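Local coordinates for carbon dioxide concentrating mechanism protein (Gloeobacter violaceus, PDB 4JW0) that probably forms the pentameric vertices of the carboxysome shell, the polyhedral compartment in which RuBisCO is sequestered, at residues P17-V20 against G21-F24. Numbering follows the deposited sequence.
Sequences PSMV and GVKF
Met19 and Val22 are the ends of a type II beta turn, closed by a hydrogen bond of 3.2 Å from Val22 N to Met19 O. Gly21 takes the third position with a positive phi of 97°, a backbone region that glycine enters readily. The turn shares Met19 with a short 3-10 segment, residues 17-19, and Val20 N bonds to Pro17 O. A water donates to Met19 O (2.8 Å) and to Val22 O (2.7 Å), so that the Met19 carbonyl accepts two bonds and the chain beyond the turn is tied back to it. Bends at chi2 and chi3 (-58° and -59°) turn the end of the Met19 side chain toward Phe24. Its methyl CE meets the edge of the Phe24 ring, near the ring plane, 3.5 Å from Phe24 CE1, and the two side chains cross at about a right angle. The same methyl lies 3.9 Å from Val22 CG2, making a small apolar cluster of three side chains. This loop joins strands 2-11 and 24-30 of the OB-fold sheet: Phe24 begins the second strand, pairing with Val10 and packing on Val42 of strand 39-44, while Met19 and Phe24 also touch Ile79 and Met1, respectively, of a neighbouring subunit, which places these two side chains at the pentamer interface.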
# COMPACT_ATOMS: atom_id res chain seq x y z
N PRO A 17 -23.14 -7.97 -1.48
CA PRO A 17 -23.95 -8.39 -0.33
C PRO A 17 -23.17 -8.51 0.98
O PRO A 17 -23.75 -8.31 2.05
CB PRO A 17 -24.50 -9.77 -0.76
CG PRO A 17 -23.67 -10.19 -1.93
CD PRO A 17 -23.25 -8.92 -2.60
N SER A 18 -21.89 -8.84 0.91
CA SER A 18 -21.07 -8.96 2.11
C SER A 18 -20.91 -7.63 2.84
O SER A 18 -20.49 -7.61 4.00
CB SER A 18 -19.69 -9.51 1.75
OG SER A 18 -19.05 -8.69 0.79
N MET A 19 -21.25 -6.53 2.18
CA MET A 19 -21.07 -5.20 2.77
C MET A 19 -22.33 -4.66 3.45
O MET A 19 -22.32 -3.54 3.97
CB MET A 19 -20.60 -4.22 1.70
CG MET A 19 -19.21 -4.54 1.15
SD MET A 19 -17.95 -4.58 2.43
CE MET A 19 -18.11 -2.91 3.06
N VAL A 20 -23.40 -5.43 3.45
CA VAL A 20 -24.62 -5.01 4.13
C VAL A 20 -24.36 -4.81 5.62
O VAL A 20 -23.73 -5.64 6.26
CB VAL A 20 -25.76 -6.02 3.93
CG1 VAL A 20 -26.94 -5.68 4.83
CG2 VAL A 20 -26.19 -6.05 2.48
N GLY A 21 -24.86 -3.70 6.16
CA GLY A 21 -24.73 -3.41 7.57
C GLY A 21 -23.57 -2.49 7.90
O GLY A 21 -23.48 -1.94 9.00
N VAL A 22 -22.67 -2.31 6.94
CA VAL A 22 -21.46 -1.53 7.17
C VAL A 22 -21.73 -0.04 6.99
O VAL A 22 -22.26 0.38 5.97
CB VAL A 22 -20.35 -1.96 6.20
CG1 VAL A 22 -19.08 -1.17 6.46
CG2 VAL A 22 -20.09 -3.46 6.34
N LYS A 23 -21.35 0.75 7.99
CA LYS A 23 -21.45 2.19 7.89
C LYS A 23 -20.16 2.76 7.32
O LYS A 23 -19.06 2.42 7.78
CB LYS A 23 -21.73 2.81 9.27
CG LYS A 23 -22.00 4.30 9.22
CD LYS A 23 -22.34 4.85 10.60
CE LYS A 23 -22.55 6.36 10.55
NZ LYS A 23 -23.40 6.74 9.39
N PHE A 24 -20.29 3.60 6.31
CA PHE A 24 -19.13 4.18 5.64
C PHE A 24 -18.95 5.63 6.05
O PHE A 24 -19.84 6.45 5.81
CB PHE A 24 -19.30 4.12 4.11
CG PHE A 24 -19.49 2.72 3.57
CD1 PHE A 24 -18.48 1.77 3.67
CD2 PHE A 24 -20.67 2.37 2.94
CE1 PHE A 24 -18.66 0.50 3.16
CE2 PHE A 24 -20.85 1.10 2.43
CZ PHE A 24 -19.84 0.17 2.54
O HOH W 1 -23.11 -0.86 3.68